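Local coordinates for Serine/threonine-protein kinase/endoribonuclease IRE1 (Saccharomyces cerevisiae, PDB 2BE1) that senses unfolded proteins in the endoplasmic reticulum through this lumenal domain, which activates the enzyme to splice HAC1 precursor mRNA in the unfolded protein response, at residues Glu46-Ser51 with Ser186-Tyr191; Tyr56-Ile61 with Leu288-Leu293; Ser84-Val89 with Thr173-Gly178; Glu112-Gly117 with His180-Ala185. One frame throughout, in Å; residues are numbered along the deposited sequence.

Contact 1 of 4, residues Glu46-Ser51 with Ser186-Tyr191; sequences EIQEPS and SYNVTY
E46–P50 and S186–T190 run antiparallel, their end-to-end directions 175° apart, and E46 and T190 form an antiparallel hydrogen-bonded pair: E46 N donates to T190 O and T190 N to E46 O, both at 3.0 Å. From I47 to P50 the chain is not regular strand, though it stays near S186–V189. Y187 CG is anti to its carbonyl carbon (chi1 -63°), and the ring beyond reaches E49 and P50. P50 CD sits over one face of it, 3.9 Å from the centroid, a CH-pi contact displaced toward the rim atoms CE2 and CZ. E49 CB approaches CE2 and CD2 obliquely. An alanine in place of Y187 would probably leave P50 CD and E49 CB without their aromatic partner and open a gap beneath the proline. Q48 and N188 extend side by side, with amide planes 12° apart, and NE2 of Q48 rests 3.7 Å from CB of N188. I47 CG1 and V189 CB likewise lie 4.0 Å apart. The E49 carboxylate bonds strand 57-61 through L59 N and T58 OG1. I47, Y187 and V189 pack on L59 there, V189 reaches I85 of helix 85-89, and Y191 pairs through its backbone with F175 of strand 167-179.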
loop_
_atom_site.group_PDB
_atom_site.type_symbol
_atom_site.label_atom_id
_atom_site.label_comp_id
_atom_site.label_asym_id
_atom_site.label_seq_id
_atom_site.Cartn_x
_atom_site.Cartn_y
_atom_site.Cartn_z
ATOM N N GLU A 46 -7.758 8.664 -13.502
ATOM C CA GLU A 46 -7.032 9.502 -14.371
ATOM C C GLU A 46 -5.900 8.670 -14.914
ATOM O O GLU A 46 -4.867 8.507 -14.267
ATOM C CB GLU A 46 -6.556 10.697 -13.593
ATOM C CG GLU A 46 -5.592 11.624 -14.311
ATOM C CD GLU A 46 -4.778 12.454 -13.272
ATOM O OE1 GLU A 46 -3.512 12.232 -13.182
ATOM O OE2 GLU A 46 -5.421 13.280 -12.517
ATOM N N ILE A 47 -6.174 8.117 -16.098
ATOM C CA ILE A 47 -5.279 7.316 -16.907
ATOM C C ILE A 47 -4.515 8.200 -17.849
ATOM O O ILE A 47 -5.075 9.033 -18.542
ATOM C CB ILE A 47 -6.058 6.323 -17.803
ATOM C CG1 ILE A 47 -6.673 5.179 -16.983
ATOM C CG2 ILE A 47 -5.162 5.780 -18.948
ATOM C CD1 ILE A 47 -7.971 4.522 -17.576
ATOM N N GLN A 48 -3.220 7.946 -17.908
ATOM C CA GLN A 48 -2.299 8.686 -18.754
ATOM C C GLN A 48 -1.384 7.749 -19.570
ATOM O O GLN A 48 -0.414 7.223 -19.052
ATOM C CB GLN A 48 -1.488 9.558 -17.849
ATOM C CG GLN A 48 -0.908 10.736 -18.495
ATOM C CD GLN A 48 0.325 11.122 -17.734
ATOM O OE1 GLN A 48 1.340 11.504 -18.328
ATOM N NE2 GLN A 48 0.273 10.974 -16.401
ATOM N N GLU A 49 -1.715 7.555 -20.846
ATOM C CA GLU A 49 -1.165 6.473 -21.653
ATOM C C GLU A 49 -0.312 7.036 -22.784
ATOM O O GLU A 49 -0.163 8.259 -22.858
ATOM C CB GLU A 49 -2.292 5.539 -22.152
ATOM C CG GLU A 49 -3.214 6.128 -23.218
ATOM C CD GLU A 49 -4.633 5.539 -23.219
ATOM O OE1 GLU A 49 -5.555 6.278 -23.639
ATOM O OE2 GLU A 49 -4.823 4.365 -22.810
ATOM N N PRO A 50 0.276 6.148 -23.644
ATOM C CA PRO A 50 1.231 6.657 -24.625
ATOM C C PRO A 50 0.582 7.213 -25.934
ATOM O O PRO A 50 1.188 8.108 -26.560
ATOM C CB PRO A 50 2.200 5.467 -24.847
ATOM C CG PRO A 50 1.406 4.258 -24.562
ATOM C CD PRO A 50 0.135 4.681 -23.791
ATOM N N SER A 51 -0.606 6.758 -26.349
ATOM C CA SER A 51 -1.327 7.522 -27.389
ATOM C C SER A 51 -2.316 6.757 -28.254
ATOM O O SER A 51 -1.916 5.969 -29.131
ATOM C CB SER A 51 -0.371 8.288 -28.316
ATOM O OG SER A 51 -1.097 9.022 -29.277
ATOM N N SER A 186 5.155 4.375 -22.045
ATOM C CA SER A 186 4.979 4.767 -20.638
ATOM C C SER A 186 3.507 5.060 -20.199
ATOM O O SER A 186 2.911 6.063 -20.597
ATOM C CB SER A 186 5.847 6.025 -20.421
ATOM O OG SER A 186 6.553 5.982 -19.207
ATOM N N TYR A 187 2.934 4.198 -19.368
ATOM C CA TYR A 187 1.667 4.497 -18.727
ATOM C C TYR A 187 1.773 5.166 -17.360
ATOM O O TYR A 187 2.868 5.245 -16.737
ATOM C CB TYR A 187 0.945 3.219 -18.505
ATOM C CG TYR A 187 0.636 2.570 -19.755
ATOM C CD1 TYR A 187 1.593 1.838 -20.418
ATOM C CD2 TYR A 187 -0.629 2.681 -20.299
ATOM C CE1 TYR A 187 1.293 1.202 -21.614
ATOM C CE2 TYR A 187 -0.958 2.063 -21.496
ATOM C CZ TYR A 187 0.008 1.322 -22.154
ATOM O OH TYR A 187 -0.299 0.704 -23.346
ATOM N N ASN A 188 0.609 5.612 -16.875
ATOM C CA ASN A 188 0.512 6.216 -15.550
ATOM C C ASN A 188 -0.841 6.470 -14.957
ATOM O O ASN A 188 -1.194 7.608 -14.725
ATOM C CB ASN A 188 1.230 7.529 -15.521
ATOM C CG ASN A 188 1.714 7.825 -14.168
ATOM O OD1 ASN A 188 2.777 8.430 -14.018
ATOM N ND2 ASN A 188 0.953 7.369 -13.127
ATOM N N VAL A 189 -1.562 5.405 -14.660
ATOM C CA VAL A 189 -2.891 5.532 -14.074
ATOM C C VAL A 189 -2.873 5.919 -12.590
ATOM O O VAL A 189 -1.924 5.590 -11.900
ATOM C CB VAL A 189 -3.795 4.274 -14.318
ATOM C CG1 VAL A 189 -2.999 3.072 -14.783
ATOM C CG2 VAL A 189 -4.718 4.001 -13.096
ATOM N N THR A 190 -3.893 6.655 -12.134
ATOM C CA THR A 190 -4.143 6.883 -10.702
ATOM C C THR A 190 -5.668 6.619 -10.479
ATOM O O THR A 190 -6.465 6.987 -11.313
ATOM C CB THR A 190 -3.641 8.310 -10.210
ATOM O OG1 THR A 190 -4.723 9.228 -10.164
ATOM C CG2 THR A 190 -2.594 8.920 -11.137
ATOM N N TYR A 191 -6.054 5.915 -9.419
ATOM C CA TYR A 191 -7.437 5.470 -9.239
ATOM C C TYR A 191 -7.821 5.564 -7.755
ATOM O O TYR A 191 -7.193 4.955 -6.889
ATOM C CB TYR A 191 -7.600 4.035 -9.714
ATOM C CG TYR A 191 -8.730 3.282 -9.062
ATOM C CD1 TYR A 191 -9.983 3.781 -9.079
ATOM C CD2 TYR A 191 -8.531 2.034 -8.430
ATOM C CE1 TYR A 191 -11.065 3.078 -8.481
ATOM C CE2 TYR A 191 -9.578 1.312 -7.823
ATOM C CZ TYR A 191 -10.852 1.843 -7.853
ATOM O OH TYR A 191 -11.961 1.207 -7.284
#

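Contact 2 of 4, residues Tyr56-Ile61 with Leu288-Leu293; sequences YETLII and LSWFAL
I60 lays its CG1 against CB of W290, 3.4 Å away, the two side chains lying side by side and pointing the same way. The contact joins the edges of two antiparallel three-stranded sheets of the lumenal domain: strand 57-61 is outermost in one and strand 290-294 in the other. Segments 57-61 and 290-293 approach to 4.6 Å between axes but cross at -44°, and this divergence fits a single backbone bridge, I61 with F291, in place of continuous pairing. The two branches of I60 divide the work. With CG1 anti to its carbonyl carbon (chi1 -62°), that branch takes W290, while CG2 lies over the backbone between F291 and A292 and comes 3.8 Å from A292 CB. T58 and W290 cross at about a right angle, OG1 of the threonine standing 3.6 Å from CD1 of the indole; that hydroxyl is bonded to E49 OE1. R52 touches both T58 and W290. F72 packs on I60, and Y70 and L282 on A292; six of the seven touching residues are buried. The bridge itself rests on one bond: A292 N donates to I61 O at 3.1 Å with an N-H...O angle of 162°, reaching the oxygen from above the carbonyl plane.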
loop_
_atom_site.group_PDB
_atom_site.type_symbol
_atom_site.label_atom_id
_atom_site.label_comp_id
_atom_site.label_asym_id
_atom_site.label_seq_id
_atom_site.Cartn_x
_atom_site.Cartn_y
_atom_site.Cartn_z
ATOM N N TYR A 56 -4.108 2.050 -31.968
ATOM C CA TYR A 56 -5.597 2.177 -31.808
ATOM C C TYR A 56 -6.147 1.530 -30.529
ATOM O O TYR A 56 -7.136 0.776 -30.570
ATOM C CB TYR A 56 -6.346 1.677 -33.031
ATOM C CG TYR A 56 -5.824 2.297 -34.287
ATOM C CD1 TYR A 56 -5.654 3.681 -34.375
ATOM C CD2 TYR A 56 -5.470 1.502 -35.399
ATOM C CE1 TYR A 56 -5.165 4.276 -35.559
ATOM C CE2 TYR A 56 -4.988 2.080 -36.594
ATOM C CZ TYR A 56 -4.841 3.472 -36.670
ATOM O OH TYR A 56 -4.370 4.073 -37.835
ATOM N N GLU A 57 -5.486 1.850 -29.412
ATOM C CA GLU A 57 -5.713 1.220 -28.128
ATOM C C GLU A 57 -5.822 2.241 -27.071
ATOM O O GLU A 57 -5.157 3.274 -27.138
ATOM C CB GLU A 57 -4.490 0.482 -27.683
ATOM C CG GLU A 57 -4.078 -0.640 -28.480
ATOM C CD GLU A 57 -2.825 -1.089 -27.899
ATOM O OE1 GLU A 57 -2.516 -0.512 -26.831
ATOM O OE2 GLU A 57 -2.167 -1.986 -28.469
ATOM N N THR A 58 -6.542 1.872 -26.022
ATOM C CA THR A 58 -6.698 2.735 -24.915
ATOM C C THR A 58 -6.880 1.941 -23.619
ATOM O O THR A 58 -7.450 0.837 -23.611
ATOM C CB THR A 58 -7.827 3.665 -25.244
ATOM O OG1 THR A 58 -7.725 4.860 -24.472
ATOM C CG2 THR A 58 -9.107 2.988 -25.009
ATOM N N LEU A 59 -6.358 2.490 -22.526
ATOM C CA LEU A 59 -6.477 1.841 -21.225
ATOM C C LEU A 59 -7.718 2.293 -20.538
ATOM O O LEU A 59 -8.005 3.494 -20.558
ATOM C CB LEU A 59 -5.304 2.181 -20.326
ATOM C CG LEU A 59 -5.135 1.247 -19.125
ATOM C CD1 LEU A 59 -5.277 -0.206 -19.515
ATOM C CD2 LEU A 59 -3.827 1.456 -18.454
ATOM N N ILE A 60 -8.442 1.358 -19.924
ATOM C CA ILE A 60 -9.739 1.659 -19.355
ATOM C C ILE A 60 -9.892 0.937 -18.065
ATOM O O ILE A 60 -9.744 -0.285 -18.040
ATOM C CB ILE A 60 -10.855 1.154 -20.265
ATOM C CG1 ILE A 60 -10.766 1.861 -21.612
ATOM C CG2 ILE A 60 -12.234 1.410 -19.642
ATOM C CD1 ILE A 60 -11.410 1.181 -22.693
ATOM N N ILE A 61 -10.216 1.658 -16.981
ATOM C CA ILE A 61 -10.550 0.962 -15.690
ATOM C C ILE A 61 -11.966 1.156 -15.174
ATOM O O ILE A 61 -12.643 2.186 -15.426
ATOM C CB ILE A 61 -9.632 1.344 -14.599
ATOM C CG1 ILE A 61 -9.926 2.770 -14.214
ATOM C CG2 ILE A 61 -8.150 1.206 -15.066
ATOM C CD1 ILE A 61 -8.665 3.461 -13.849
ATOM N N LEU A 288 -10.938 13.271 -19.802
ATOM C CA LEU A 288 -10.797 12.393 -20.996
ATOM C C LEU A 288 -10.298 10.975 -20.767
ATOM O O LEU A 288 -9.960 10.272 -21.720
ATOM C CB LEU A 288 -9.966 13.040 -22.118
ATOM C CG LEU A 288 -10.319 14.479 -22.475
ATOM C CD1 LEU A 288 -9.095 15.104 -23.138
ATOM C CD2 LEU A 288 -11.493 14.558 -23.348
ATOM N N SER A 289 -10.300 10.534 -19.517
ATOM C CA SER A 289 -9.959 9.151 -19.253
ATOM C C SER A 289 -11.125 8.207 -19.485
ATOM O O SER A 289 -12.238 8.468 -19.046
ATOM C CB SER A 289 -9.474 9.028 -17.836
ATOM O OG SER A 289 -8.688 10.154 -17.523
ATOM N N TRP A 290 -10.865 7.102 -20.167
ATOM C CA TRP A 290 -11.916 6.112 -20.445
ATOM C C TRP A 290 -12.243 5.257 -19.249
ATOM O O TRP A 290 -11.330 4.707 -18.625
ATOM C CB TRP A 290 -11.479 5.179 -21.622
ATOM C CG TRP A 290 -11.685 5.910 -22.871
ATOM C CD1 TRP A 290 -10.761 6.654 -23.555
ATOM C CD2 TRP A 290 -12.947 6.126 -23.527
ATOM N NE1 TRP A 290 -11.368 7.288 -24.606
ATOM C CE2 TRP A 290 -12.702 6.995 -24.615
ATOM C CE3 TRP A 290 -14.249 5.654 -23.301
ATOM C CZ2 TRP A 290 -13.683 7.400 -25.473
ATOM C CZ3 TRP A 290 -15.226 6.054 -24.135
ATOM C CH2 TRP A 290 -14.934 6.917 -25.242
ATOM N N PHE A 291 -13.512 5.059 -18.951
ATOM C CA PHE A 291 -13.822 4.082 -17.874
ATOM C C PHE A 291 -14.909 3.089 -18.224
ATOM O O PHE A 291 -15.789 3.349 -19.104
ATOM C CB PHE A 291 -14.189 4.772 -16.551
ATOM C CG PHE A 291 -15.488 5.570 -16.622
ATOM C CD1 PHE A 291 -16.741 4.921 -16.548
ATOM C CD2 PHE A 291 -15.474 6.989 -16.784
ATOM C CE1 PHE A 291 -17.959 5.705 -16.602
ATOM C CE2 PHE A 291 -16.688 7.726 -16.861
ATOM C CZ PHE A 291 -17.900 7.087 -16.750
ATOM N N ALA A 292 -14.861 1.957 -17.525
ATOM C CA ALA A 292 -15.852 0.897 -17.801
ATOM C C ALA A 292 -16.819 0.701 -16.637
ATOM O O ALA A 292 -16.468 0.958 -15.482
ATOM C CB ALA A 292 -15.171 -0.378 -18.081
ATOM N N LEU A 293 -18.023 0.232 -16.944
ATOM C CA LEU A 293 -18.975 -0.168 -15.933
ATOM C C LEU A 293 -19.518 -1.515 -16.398
ATOM O O LEU A 293 -20.275 -1.608 -17.374
ATOM C CB LEU A 293 -20.069 0.898 -15.752
ATOM C CG LEU A 293 -19.566 2.338 -15.551
ATOM C CD1 LEU A 293 -20.690 3.198 -15.334
ATOM C CD2 LEU A 293 -18.752 2.476 -14.341
#

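Contact 3 of 4, residues Ser84-Val89 with Thr173-Gly178; sequences SIRQLV and TIFELG
R86 and F175 meet along most of the arginine side chain. R86 CB lies 3.5 Å from F175 CE2, and CG follows at 4.0 Å from the same ring carbon. The chain then bends at chi3 (-88°), turning NE; beyond it CZ of R86 comes 3.5 Å from CZ of F175, and NE, NH1 and NH2 all approach that one ring atom. The ring carbon stands over the centre of the guanidinium, whose plane is 85° from the ring, so the phenylalanine presents its tip to the flat face of the cation, and NH2 lies in the plane of the ring at its edge. At the ring's other end, I85 CG2 touches F175 CB at 3.8 Å. Farther along helix 85-89, L88 CD2 meets L177 CD2 at 3.7 Å and V89 CG2 meets L177 CB at 4.0 Å. The short helix is N-capped by S84, whose OG accepts from Q87 N at 3.1 Å. It crosses strand segment 173-176 at 63°, and M119 of strand 112-127 also packs on F175. Helix and strand thus meet by van der Waals packing and the guanidinium-ring contact, without hydrogen bonds between them, while the charge of R86 is met outside the pair by a salt bridge from NH1 to D66.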
loop_
_atom_site.group_PDB
_atom_site.type_symbol
_atom_site.label_atom_id
_atom_site.label_comp_id
_atom_site.label_asym_id
_atom_site.label_seq_id
_atom_site.Cartn_x
_atom_site.Cartn_y
_atom_site.Cartn_z
ATOM N N SER A 84 -6.385 -6.134 -11.588
ATOM C CA SER A 84 -7.138 -5.151 -10.866
ATOM C C SER A 84 -6.117 -4.106 -10.531
ATOM O O SER A 84 -4.923 -4.375 -10.372
ATOM C CB SER A 84 -7.742 -5.869 -9.644
ATOM O OG SER A 84 -7.468 -5.302 -8.363
ATOM N N ILE A 85 -6.528 -2.881 -10.432
ATOM C CA ILE A 85 -5.511 -1.970 -10.034
ATOM C C ILE A 85 -4.970 -2.148 -8.641
ATOM O O ILE A 85 -3.799 -2.079 -8.512
ATOM C CB ILE A 85 -5.861 -0.567 -10.282
ATOM C CG1 ILE A 85 -5.224 -0.209 -11.597
ATOM C CG2 ILE A 85 -5.257 0.341 -9.194
ATOM C CD1 ILE A 85 -5.797 0.966 -12.153
ATOM N N ARG A 86 -5.797 -2.359 -7.612
ATOM C CA ARG A 86 -5.297 -2.671 -6.276
ATOM C C ARG A 86 -4.277 -3.759 -6.476
ATOM O O ARG A 86 -3.102 -3.594 -6.186
ATOM C CB ARG A 86 -6.400 -3.155 -5.328
ATOM C CG ARG A 86 -5.879 -4.082 -4.203
ATOM C CD ARG A 86 -6.932 -4.512 -3.227
ATOM N NE ARG A 86 -7.025 -3.517 -2.165
ATOM C CZ ARG A 86 -7.990 -2.577 -2.032
ATOM N NH1 ARG A 86 -9.052 -2.453 -2.879
ATOM N NH2 ARG A 86 -7.920 -1.723 -1.000
ATOM N N GLN A 87 -4.743 -4.858 -7.043
ATOM C CA GLN A 87 -3.939 -6.029 -7.232
ATOM C C GLN A 87 -2.636 -5.747 -7.926
ATOM O O GLN A 87 -1.634 -6.295 -7.560
ATOM C CB GLN A 87 -4.731 -7.031 -8.026
ATOM C CG GLN A 87 -4.042 -8.345 -8.371
ATOM C CD GLN A 87 -4.643 -8.897 -9.668
ATOM O OE1 GLN A 87 -3.990 -8.853 -10.742
ATOM N NE2 GLN A 87 -5.944 -9.333 -9.601
ATOM N N LEU A 88 -2.625 -4.901 -8.932
ATOM C CA LEU A 88 -1.338 -4.579 -9.539
ATOM C C LEU A 88 -0.359 -3.845 -8.601
ATOM O O LEU A 88 0.707 -4.330 -8.321
ATOM C CB LEU A 88 -1.554 -3.809 -10.833
ATOM C CG LEU A 88 -0.816 -4.330 -12.055
ATOM C CD1 LEU A 88 -1.188 -5.779 -12.343
ATOM C CD2 LEU A 88 -1.304 -3.467 -13.136
ATOM N N VAL A 89 -0.751 -2.685 -8.113
ATOM C CA VAL A 89 -0.025 -1.955 -7.112
ATOM C C VAL A 89 0.465 -2.893 -6.040
ATOM O O VAL A 89 1.593 -2.771 -5.605
ATOM C CB VAL A 89 -0.906 -0.900 -6.430
ATOM C CG1 VAL A 89 -0.249 -0.378 -5.163
ATOM C CG2 VAL A 89 -1.245 0.252 -7.404
ATOM N N THR A 173 -9.452 5.429 -0.141
ATOM C CA THR A 173 -8.126 4.928 -0.515
ATOM C C THR A 173 -7.754 5.409 -1.953
ATOM O O THR A 173 -8.630 5.575 -2.800
ATOM C CB THR A 173 -8.025 3.383 -0.288
ATOM O OG1 THR A 173 -7.041 2.835 -1.161
ATOM C CG2 THR A 173 -9.311 2.651 -0.573
ATOM N N ILE A 174 -6.493 5.723 -2.203
ATOM C CA ILE A 174 -6.094 6.226 -3.506
ATOM C C ILE A 174 -4.863 5.559 -4.042
ATOM O O ILE A 174 -3.715 5.830 -3.589
ATOM C CB ILE A 174 -5.660 7.632 -3.467
ATOM C CG1 ILE A 174 -6.764 8.504 -2.922
ATOM C CG2 ILE A 174 -5.298 8.043 -4.848
ATOM C CD1 ILE A 174 -6.303 9.865 -2.533
ATOM N N PHE A 175 -5.086 4.741 -5.061
ATOM C CA PHE A 175 -4.020 3.989 -5.682
ATOM C C PHE A 175 -3.363 4.793 -6.785
ATOM O O PHE A 175 -3.948 5.775 -7.313
ATOM C CB PHE A 175 -4.600 2.750 -6.318
ATOM C CG PHE A 175 -5.251 1.843 -5.367
ATOM C CD1 PHE A 175 -6.536 2.061 -4.982
ATOM C CD2 PHE A 175 -4.572 0.735 -4.861
ATOM C CE1 PHE A 175 -7.137 1.196 -4.107
ATOM C CE2 PHE A 175 -5.184 -0.139 -3.999
ATOM C CZ PHE A 175 -6.453 0.093 -3.622
ATOM N N GLU A 176 -2.173 4.328 -7.182
ATOM C CA GLU A 176 -1.456 4.965 -8.254
ATOM C C GLU A 176 -0.428 4.042 -8.773
ATOM O O GLU A 176 0.559 3.838 -8.142
ATOM C CB GLU A 176 -0.757 6.113 -7.653
ATOM C CG GLU A 176 0.029 6.972 -8.545
ATOM C CD GLU A 176 0.441 8.183 -7.710
ATOM O OE1 GLU A 176 1.608 8.166 -7.169
ATOM O OE2 GLU A 176 -0.460 9.079 -7.523
ATOM N N LEU A 177 -0.688 3.478 -9.934
ATOM C CA LEU A 177 0.202 2.535 -10.578
ATOM C C LEU A 177 0.955 3.270 -11.670
ATOM O O LEU A 177 0.368 4.079 -12.390
ATOM C CB LEU A 177 -0.625 1.432 -11.197
ATOM C CG LEU A 177 0.313 0.467 -11.843
ATOM C CD1 LEU A 177 0.495 -0.700 -10.902
ATOM C CD2 LEU A 177 -0.360 0.069 -13.129
ATOM N N GLY A 178 2.245 3.004 -11.792
ATOM C CA GLY A 178 3.046 3.712 -12.753
ATOM C C GLY A 178 3.754 2.634 -13.492
ATOM O O GLY A 178 4.531 1.937 -12.899
#

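Contact 4 of 4, residues Glu112-Gly117 with His180-Ala185; sequences EKVYTG and HSYDGA
Three backbone hydrogen bonds join E112 and V114 to H180 and Y182, linking strand 112-127, part of the domain's branched antiparallel sheet, to the loop between strands 167-179 and 190-195. H180 and V114 bond reciprocally: H180 N donates to V114 O at 3.1 Å, and V114 N to H180 O at 3.3 Å. Y182 N reaches E112 O at 3.3 Å, nearly along the C=O axis. Among the side chains, K113 NZ forms a salt bridge with D111, and its CG and CE run against CB and OG of S181, which lies near D183. The carboxylate of E112 crosses the Y182 ring obliquely, the planes 72° apart, and its OE1, which is also hydrogen-bonded to H95 NE2, lies 3.2 Å from Y182 CE1. Torsion places V114 CG1 between its backbone N and carbonyl carbon (chi1 58°), where it meets H180 CB at 3.9 Å and Y182 CE1 at 4.2 Å. The outer side of this packing is a subunit interface: F137 of the second subunit meets the rings of both H180 and Y182, and M123 of that subunit packs on V114. An alanine in place of Y182 would probably take the ring away from V114 CG1 and from F137 of the second subunit, which would keep H180, and open a gap at the interface. At the ring's edge, E112 O lies in plane, 3.2 Å from Y182 CD1.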
loop_
_atom_site.group_PDB
_atom_site.type_symbol
_atom_site.label_atom_id
_atom_site.label_comp_id
_atom_site.label_asym_id
_atom_site.label_seq_id
_atom_site.Cartn_x
_atom_site.Cartn_y
_atom_site.Cartn_z
ATOM N N GLU A 112 11.245 -4.859 -21.966
ATOM C CA GLU A 112 11.050 -4.832 -20.522
ATOM C C GLU A 112 10.298 -3.611 -19.918
ATOM O O GLU A 112 10.584 -2.458 -20.239
ATOM C CB GLU A 112 12.388 -5.030 -19.844
ATOM C CG GLU A 112 13.468 -4.212 -20.414
ATOM C CD GLU A 112 14.550 -4.031 -19.411
ATOM O OE1 GLU A 112 14.336 -3.334 -18.421
ATOM O OE2 GLU A 112 15.626 -4.604 -19.573
ATOM N N LYS A 113 9.324 -3.916 -19.053
ATOM C CA LYS A 113 8.624 -2.954 -18.191
ATOM C C LYS A 113 9.066 -3.054 -16.690
ATOM O O LYS A 113 9.645 -4.060 -16.238
ATOM C CB LYS A 113 7.098 -3.155 -18.292
ATOM C CG LYS A 113 6.434 -2.617 -19.530
ATOM C CD LYS A 113 6.252 -3.727 -20.555
ATOM C CE LYS A 113 5.988 -3.222 -21.990
ATOM N NZ LYS A 113 6.905 -4.046 -22.896
ATOM N N VAL A 114 8.785 -1.990 -15.937
ATOM C CA VAL A 114 8.907 -1.980 -14.474
ATOM C C VAL A 114 7.697 -1.299 -13.801
ATOM O O VAL A 114 7.364 -0.157 -14.123
ATOM C CB VAL A 114 10.280 -1.384 -14.002
ATOM C CG1 VAL A 114 10.495 -0.007 -14.483
ATOM C CG2 VAL A 114 10.345 -1.340 -12.523
ATOM N N TYR A 115 7.039 -2.015 -12.892
ATOM C CA TYR A 115 5.780 -1.555 -12.275
ATOM C C TYR A 115 6.012 -1.076 -10.869
ATOM O O TYR A 115 6.293 -1.855 -9.975
ATOM C CB TYR A 115 4.750 -2.670 -12.225
ATOM C CG TYR A 115 4.394 -3.218 -13.580
ATOM C CD1 TYR A 115 5.333 -3.914 -14.337
ATOM C CD2 TYR A 115 3.104 -3.061 -14.122
ATOM C CE1 TYR A 115 5.005 -4.447 -15.604
ATOM C CE2 TYR A 115 2.757 -3.590 -15.379
ATOM C CZ TYR A 115 3.729 -4.289 -16.104
ATOM O OH TYR A 115 3.488 -4.842 -17.335
ATOM N N THR A 116 5.924 0.224 -10.681
ATOM C CA THR A 116 6.051 0.788 -9.372
ATOM C C THR A 116 4.710 1.282 -8.938
ATOM O O THR A 116 3.954 1.859 -9.703
ATOM C CB THR A 116 7.009 1.931 -9.324
ATOM O OG1 THR A 116 6.525 2.988 -10.142
ATOM C CG2 THR A 116 8.261 1.500 -9.846
ATOM N N GLY A 117 4.406 1.052 -7.676
ATOM C CA GLY A 117 3.087 1.431 -7.156
ATOM C C GLY A 117 3.027 2.529 -6.104
ATOM O O GLY A 117 4.017 3.257 -5.884
ATOM N N HIS A 180 6.530 1.711 -16.428
ATOM C CA HIS A 180 7.687 2.338 -17.125
ATOM C C HIS A 180 8.418 1.433 -18.051
ATOM O O HIS A 180 9.320 0.736 -17.673
ATOM C CB HIS A 180 8.680 2.978 -16.164
ATOM C CG HIS A 180 8.089 4.107 -15.376
ATOM N ND1 HIS A 180 7.049 4.896 -15.863
ATOM C CD2 HIS A 180 8.373 4.578 -14.131
ATOM C CE1 HIS A 180 6.728 5.807 -14.954
ATOM N NE2 HIS A 180 7.516 5.633 -13.893
ATOM N N SER A 181 7.991 1.480 -19.293
ATOM C CA SER A 181 8.488 0.610 -20.324
ATOM C C SER A 181 9.624 1.353 -21.002
ATOM O O SER A 181 9.518 2.550 -21.254
ATOM C CB SER A 181 7.346 0.312 -21.304
ATOM O OG SER A 181 7.699 -0.671 -22.264
ATOM N N TYR A 182 10.707 0.641 -21.291
ATOM C CA TYR A 182 11.956 1.269 -21.738
ATOM C C TYR A 182 12.015 1.621 -23.193
ATOM O O TYR A 182 12.793 2.481 -23.587
ATOM C CB TYR A 182 13.135 0.386 -21.435
ATOM C CG TYR A 182 13.478 0.386 -19.972
ATOM C CD1 TYR A 182 12.759 -0.414 -19.068
ATOM C CD2 TYR A 182 14.521 1.186 -19.477
ATOM C CE1 TYR A 182 13.072 -0.425 -17.724
ATOM C CE2 TYR A 182 14.849 1.173 -18.134
ATOM C CZ TYR A 182 14.115 0.362 -17.267
ATOM O OH TYR A 182 14.418 0.323 -15.930
ATOM N N ASP A 183 11.217 0.932 -23.998
ATOM C CA ASP A 183 10.986 1.360 -25.354
ATOM C C ASP A 183 10.341 2.747 -25.298
ATOM O O ASP A 183 10.497 3.514 -26.208
ATOM C CB ASP A 183 10.104 0.357 -26.093
ATOM C CG ASP A 183 8.622 0.562 -25.808
ATOM O OD1 ASP A 183 8.106 0.080 -24.767
ATOM O OD2 ASP A 183 7.960 1.217 -26.636
ATOM N N GLY A 184 9.638 3.075 -24.219
ATOM C CA GLY A 184 9.030 4.397 -24.078
ATOM C C GLY A 184 7.524 4.407 -23.867
ATOM O O GLY A 184 7.024 5.393 -23.341
ATOM N N ALA A 185 6.819 3.328 -24.280
ATOM C CA ALA A 185 5.332 3.095 -24.099
ATOM C C ALA A 185 4.845 3.215 -22.637
ATOM O O ALA A 185 4.201 2.313 -22.102
ATOM C CB ALA A 185 4.875 1.722 -24.719
#

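Contact 2 is buried, contact 3 partly so, contact 1 lies at the surface, and contact 4 sits farthest out, about 26 Å from the chain's centre to its own, where it also meets the second subunit, which contacts 1 and 2 do not. Contacts 1, 3 and 4 share the branched sheet: strand 167-179 lies between 190-195 and 112-127, and the backbone pairs Y191 with F175 and G178 with T116 connect them in series. Contact 2 joins two other sheets and is tied to contact 1 by the E49 carboxylate. Their chemistry differs: backbone bonding in 4 and at one end of 1, a single bridge in 2, and packing in 3, whose I85 reaches I61 of contact 2.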